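Long-range contact in putative esterase/lipase/thioesterase (Silicibacter sp., PDB 2PBL), which probably hydrolyses ester or thioester bonds, as a putative esterase, lipase or thioesterase of the alpha/beta-hydrolase fold: residues K206-F219 against A232-V245. Residues are numbered along the deposited sequence; the frame is centred on the assembly and turned at random.
Sequences KVTVWVGGAERPAF and ADHVIAFEKHHFNV
Glu215 and His242 meet because the glutamate, its CG anti to the carbonyl carbon (chi1 -77°), runs on extended, while the histidine ring swings anti to the backbone N (chi1 -159°). His242 ND1 donates to Glu215 OE1 at 2.8 Å; OE1 lies close to the imidazole plane, whereas ND1 approaches from 48° out of the carboxylate plane. A carboxylate suits this place because its second oxygen, OE2, accepts from Gly212 N and is hydrogen-bonded to Ser167 OG, so the group can hardly turn. His242 CE1 sits over a face of the Phe219 ring, 3.4 Å from Phe219 CE2, the two planes oblique. Replacing Glu215 by an alanine is likely to leave His242 ND1 without its acceptor and the imidazole freer to rotate. Leading up to this pair, strands 206-212 and 233-237 run parallel, closing a beta-alpha-beta unit through helix 217-230; Val235 N to Val209 O (2.8 Å) is nearly straight. Beta-branched Val235 suits the edge strand, setting CG1 over the broad apolar face of Trp210, whose rim N-H, NE1, reaches Val245 O through a water. With His242 NE2 hydrogen-bonded to Ser137 OG on a GxSxG turn, the geometry is consistent with a Ser-His-Glu charge relay, the carboxylate orienting the imidazole toward the serine.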
loop_
_atom_site.group_PDB
_atom_site.type_symbol
_atom_site.label_atom_id
_atom_site.label_comp_id
_atom_site.label_asym_id
_atom_site.label_seq_id
_atom_site.Cartn_x
_atom_site.Cartn_y
_atom_site.Cartn_z
ATOM N N LYS A 206 13.145 -8.097 -3.142
ATOM C CA LYS A 206 13.645 -6.962 -3.903
ATOM C C LYS A 206 12.638 -5.845 -3.616
ATOM O O LYS A 206 11.428 -5.963 -3.932
ATOM C CB LYS A 206 13.706 -7.272 -5.391
ATOM C CG LYS A 206 14.503 -6.254 -6.218
ATOM C CD LYS A 206 14.552 -6.723 -7.693
ATOM C CE LYS A 206 15.543 -5.975 -8.626
ATOM N NZ LYS A 206 15.496 -6.616 -10.047
ATOM N N VAL A 207 13.149 -4.767 -3.047
ATOM C CA VAL A 207 12.367 -3.622 -2.685
ATOM C C VAL A 207 12.698 -2.482 -3.664
ATOM O O VAL A 207 13.845 -2.146 -3.859
ATOM C CB VAL A 207 12.712 -3.117 -1.242
ATOM C CG1 VAL A 207 11.827 -1.857 -0.905
ATOM C CG2 VAL A 207 12.498 -4.194 -0.218
ATOM N N THR A 208 11.655 -1.875 -4.220
ATOM C CA THR A 208 11.804 -0.763 -5.161
ATOM C C THR A 208 10.867 0.345 -4.672
ATOM O O THR A 208 9.664 0.149 -4.625
ATOM C CB THR A 208 11.459 -1.168 -6.607
ATOM O OG1 THR A 208 12.273 -2.279 -7.034
ATOM C CG2 THR A 208 11.712 0.017 -7.565
ATOM N N VAL A 209 11.439 1.476 -4.289
ATOM C CA VAL A 209 10.667 2.626 -3.843
ATOM C C VAL A 209 10.312 3.436 -5.083
ATOM O O VAL A 209 11.162 3.863 -5.865
ATOM C CB VAL A 209 11.404 3.454 -2.799
ATOM C CG1 VAL A 209 10.488 4.575 -2.267
ATOM C CG2 VAL A 209 11.878 2.560 -1.681
ATOM N N TRP A 210 9.019 3.604 -5.267
ATOM C CA TRP A 210 8.477 4.233 -6.461
ATOM C C TRP A 210 7.798 5.513 -6.018
ATOM O O TRP A 210 6.884 5.496 -5.226
ATOM C CB TRP A 210 7.496 3.247 -7.106
ATOM C CG TRP A 210 7.032 3.624 -8.433
ATOM C CD1 TRP A 210 6.168 4.645 -8.740
ATOM C CD2 TRP A 210 7.433 3.045 -9.669
ATOM N NE1 TRP A 210 5.996 4.707 -10.091
ATOM C CE2 TRP A 210 6.772 3.750 -10.690
ATOM C CE3 TRP A 210 8.292 1.988 -10.017
ATOM C CZ2 TRP A 210 6.911 3.417 -12.051
ATOM C CZ3 TRP A 210 8.447 1.674 -11.360
ATOM C CH2 TRP A 210 7.740 2.374 -12.360
ATOM N N VAL A 211 8.218 6.639 -6.563
ATOM C CA VAL A 211 7.623 7.911 -6.151
ATOM C C VAL A 211 7.441 8.842 -7.334
ATOM O O VAL A 211 8.206 8.797 -8.267
ATOM C CB VAL A 211 8.495 8.550 -5.053
ATOM C CG1 VAL A 211 9.872 8.956 -5.568
ATOM C CG2 VAL A 211 7.789 9.728 -4.412
ATOM N N GLY A 212 6.419 9.683 -7.295
ATOM C CA GLY A 212 6.179 10.590 -8.406
ATOM C C GLY A 212 7.092 11.798 -8.405
ATOM O O GLY A 212 7.317 12.431 -7.370
ATOM N N GLY A 213 7.637 12.108 -9.580
ATOM C CA GLY A 213 8.554 13.227 -9.760
ATOM C C GLY A 213 8.026 14.608 -9.379
ATOM O O GLY A 213 8.787 15.466 -8.922
ATOM N N ALA A 214 6.733 14.795 -9.549
ATOM C CA ALA A 214 6.068 16.053 -9.234
ATOM C C ALA A 214 5.448 16.034 -7.856
ATOM O O ALA A 214 4.584 16.843 -7.595
ATOM C CB ALA A 214 4.972 16.338 -10.302
ATOM N N GLU A 215 5.853 15.111 -6.971
ATOM C CA GLU A 215 5.237 15.023 -5.664
ATOM C C GLU A 215 5.767 16.046 -4.719
ATOM O O GLU A 215 6.775 16.697 -5.006
ATOM C CB GLU A 215 5.387 13.630 -5.054
ATOM C CG GLU A 215 4.414 12.634 -5.675
ATOM C CD GLU A 215 4.224 11.371 -4.825
ATOM O OE1 GLU A 215 3.948 11.529 -3.616
ATOM O OE2 GLU A 215 4.358 10.247 -5.385
ATOM N N ARG A 216 5.069 16.182 -3.588
ATOM C CA ARG A 216 5.478 17.085 -2.506
ATOM C C ARG A 216 6.903 16.750 -2.108
ATOM O O ARG A 216 7.289 15.562 -2.078
ATOM C CB ARG A 216 4.566 16.920 -1.273
ATOM C CG ARG A 216 3.077 17.118 -1.496
ATOM C CD ARG A 216 2.778 18.552 -1.851
ATOM N NE ARG A 216 3.048 19.416 -0.705
ATOM C CZ ARG A 216 3.574 20.627 -0.797
ATOM N NH1 ARG A 216 3.771 21.333 0.285
ATOM N NH2 ARG A 216 3.927 21.133 -1.967
ATOM N N PRO A 217 7.722 17.775 -1.860
ATOM C CA PRO A 217 9.067 17.533 -1.362
ATOM C C PRO A 217 9.149 16.503 -0.207
ATOM O O PRO A 217 10.080 15.681 -0.192
ATOM C CB PRO A 217 9.480 18.919 -0.867
ATOM C CG PRO A 217 8.835 19.811 -1.806
ATOM C CD PRO A 217 7.497 19.231 -2.061
ATOM N N ALA A 218 8.200 16.577 0.722
ATOM C CA ALA A 218 8.117 15.639 1.870
ATOM C C ALA A 218 8.072 14.167 1.387
ATOM O O ALA A 218 8.724 13.301 1.960
ATOM C CB ALA A 218 6.896 15.938 2.665
ATOM N N PHE A 219 7.292 13.895 0.352
ATOM C CA PHE A 219 7.200 12.526 -0.191
ATOM C C PHE A 219 8.438 12.085 -0.944
ATOM O O PHE A 219 8.790 10.902 -0.899
ATOM C CB PHE A 219 5.916 12.286 -0.972
ATOM C CG PHE A 219 4.744 12.045 -0.069
ATOM C CD1 PHE A 219 4.006 13.115 0.451
ATOM C CD2 PHE A 219 4.431 10.763 0.350
ATOM C CE1 PHE A 219 2.944 12.881 1.309
ATOM C CE2 PHE A 219 3.390 10.538 1.247
ATOM C CZ PHE A 219 2.644 11.579 1.713
ATOM N N ALA A 232 17.544 0.158 -1.194
ATOM C CA ALA A 232 16.513 -0.338 -2.093
ATOM C C ALA A 232 16.695 0.271 -3.465
ATOM O O ALA A 232 17.429 1.247 -3.592
ATOM C CB ALA A 232 15.114 0.024 -1.555
ATOM N N ASP A 233 16.072 -0.315 -4.502
ATOM C CA ASP A 233 16.015 0.347 -5.823
ATOM C C ASP A 233 15.125 1.597 -5.627
ATOM O O ASP A 233 14.380 1.710 -4.636
ATOM C CB ASP A 233 15.454 -0.535 -6.946
ATOM C CG ASP A 233 16.429 -1.671 -7.380
ATOM O OD1 ASP A 233 17.478 -1.839 -6.722
ATOM O OD2 ASP A 233 16.139 -2.393 -8.373
ATOM N N HIS A 234 15.227 2.542 -6.565
ATOM C CA HIS A 234 14.507 3.794 -6.500
ATOM C C HIS A 234 14.103 4.243 -7.877
ATOM O O HIS A 234 14.957 4.420 -8.706
ATOM C CB HIS A 234 15.443 4.840 -5.884
ATOM C CG HIS A 234 14.787 6.153 -5.571
ATOM N ND1 HIS A 234 15.523 7.273 -5.235
ATOM C CD2 HIS A 234 13.474 6.511 -5.450
ATOM C CE1 HIS A 234 14.699 8.266 -4.946
ATOM N NE2 HIS A 234 13.453 7.835 -5.065
ATOM N N VAL A 235 12.797 4.441 -8.077
ATOM C CA VAL A 235 12.229 4.952 -9.314
ATOM C C VAL A 235 11.462 6.263 -9.092
ATOM O O VAL A 235 10.552 6.343 -8.233
ATOM C CB VAL A 235 11.301 3.962 -9.962
ATOM C CG1 VAL A 235 10.662 4.587 -11.220
ATOM C CG2 VAL A 235 12.062 2.675 -10.362
ATOM N N ILE A 236 11.813 7.286 -9.880
ATOM C CA ILE A 236 11.048 8.547 -9.873
ATOM C C ILE A 236 10.198 8.589 -11.161
ATOM O O ILE A 236 10.735 8.703 -12.269
ATOM C CB ILE A 236 11.968 9.740 -9.746
ATOM C CG1 ILE A 236 12.698 9.637 -8.420
ATOM C CG2 ILE A 236 11.182 11.073 -9.765
ATOM C CD1 ILE A 236 13.631 10.710 -8.219
ATOM N N ALA A 237 8.880 8.456 -11.025
ATOM C CA ALA A 237 7.968 8.419 -12.165
ATOM C C ALA A 237 7.778 9.830 -12.751
ATOM O O ALA A 237 7.275 10.737 -12.065
ATOM C CB ALA A 237 6.627 7.852 -11.727
ATOM N N PHE A 238 8.201 10.003 -14.004
ATOM C CA PHE A 238 8.176 11.324 -14.660
ATOM C C PHE A 238 6.873 12.107 -14.490
ATOM O O PHE A 238 5.811 11.666 -14.903
ATOM C CB PHE A 238 8.495 11.175 -16.131
ATOM C CG PHE A 238 8.476 12.475 -16.872
ATOM C CD1 PHE A 238 9.559 13.356 -16.765
ATOM C CD2 PHE A 238 7.381 12.827 -17.669
ATOM C CE1 PHE A 238 9.555 14.583 -17.456
ATOM C CE2 PHE A 238 7.367 14.049 -18.361
ATOM C CZ PHE A 238 8.460 14.925 -18.250
ATOM N N GLU A 239 6.977 13.263 -13.845
ATOM C CA GLU A 239 5.863 14.211 -13.646
ATOM C C GLU A 239 4.626 13.693 -12.946
ATOM O O GLU A 239 3.613 14.354 -12.938
ATOM C CB GLU A 239 5.485 14.891 -14.970
ATOM C CG GLU A 239 6.588 15.724 -15.544
ATOM C CD GLU A 239 7.041 16.891 -14.677
ATOM O OE1 GLU A 239 6.370 17.230 -13.691
ATOM O OE2 GLU A 239 8.079 17.506 -15.010
ATOM N N LYS A 240 4.732 12.559 -12.270
ATOM C CA LYS A 240 3.600 12.023 -11.510
ATOM C C LYS A 240 3.416 12.708 -10.166
ATOM O O LYS A 240 4.412 13.131 -9.531
ATOM C CB LYS A 240 3.743 10.522 -11.318
ATOM C CG LYS A 240 3.708 9.700 -12.591
ATOM C CD LYS A 240 2.416 9.798 -13.378
ATOM C CE LYS A 240 2.495 8.984 -14.658
ATOM N NZ LYS A 240 1.290 9.234 -15.495
ATOM N N HIS A 241 2.136 12.843 -9.757
ATOM C CA HIS A 241 1.813 13.422 -8.453
ATOM C C HIS A 241 1.277 12.290 -7.575
ATOM O O HIS A 241 1.243 11.153 -7.995
ATOM C CB HIS A 241 0.871 14.640 -8.516
ATOM C CG HIS A 241 -0.386 14.406 -9.273
ATOM N ND1 HIS A 241 -1.370 13.549 -8.839
ATOM C CD2 HIS A 241 -0.840 14.956 -10.418
ATOM C CE1 HIS A 241 -2.349 13.529 -9.719
ATOM N NE2 HIS A 241 -2.056 14.380 -10.684
ATOM N N HIS A 242 0.902 12.602 -6.343
ATOM C CA HIS A 242 0.506 11.564 -5.369
ATOM C C HIS A 242 -0.704 10.758 -5.756
ATOM O O HIS A 242 -0.861 9.626 -5.300
ATOM C CB HIS A 242 0.300 12.232 -3.984
ATOM C CG HIS A 242 0.396 11.293 -2.821
ATOM N ND1 HIS A 242 1.567 10.649 -2.480
ATOM C CD2 HIS A 242 -0.521 10.923 -1.896
ATOM C CE1 HIS A 242 1.359 9.899 -1.415
ATOM N NE2 HIS A 242 0.110 10.071 -1.020
ATOM N N PHE A 243 -1.581 11.329 -6.570
ATOM C CA PHE A 243 -2.812 10.668 -6.924
ATOM C C PHE A 243 -2.798 9.925 -8.230
ATOM O O PHE A 243 -3.545 8.980 -8.340
ATOM C CB PHE A 243 -3.993 11.635 -6.882
ATOM C CG PHE A 243 -4.276 12.206 -5.534
ATOM C CD1 PHE A 243 -3.757 11.672 -4.371
ATOM C CD2 PHE A 243 -5.198 13.232 -5.424
ATOM C CE1 PHE A 243 -4.055 12.237 -3.156
ATOM C CE2 PHE A 243 -5.512 13.783 -4.198
ATOM C CZ PHE A 243 -4.950 13.284 -3.073
ATOM N N ASN A 244 -1.993 10.313 -9.220
ATOM C CA ASN A 244 -1.949 9.539 -10.470
ATOM C C ASN A 244 -0.744 8.589 -10.601
ATOM O O ASN A 244 -0.636 7.842 -11.604
ATOM C CB ASN A 244 -2.094 10.410 -11.734
ATOM C CG ASN A 244 -0.976 11.335 -11.943
ATOM O OD1 ASN A 244 -0.056 11.450 -11.124
ATOM N ND2 ASN A 244 -1.032 12.046 -13.088
ATOM N N VAL A 245 0.153 8.621 -9.616
ATOM C CA VAL A 245 1.340 7.736 -9.547
ATOM C C VAL A 245 0.935 6.257 -9.578
ATOM O O VAL A 245 1.620 5.447 -10.181
ATOM C CB VAL A 245 2.235 8.040 -8.297
ATOM C CG1 VAL A 245 1.565 7.695 -6.989
ATOM C CG2 VAL A 245 3.560 7.310 -8.397
HETATM O O HOH W 1 13.760 -2.595 -9.289
HETATM O O HOH W 2 3.866 6.212 -11.623
#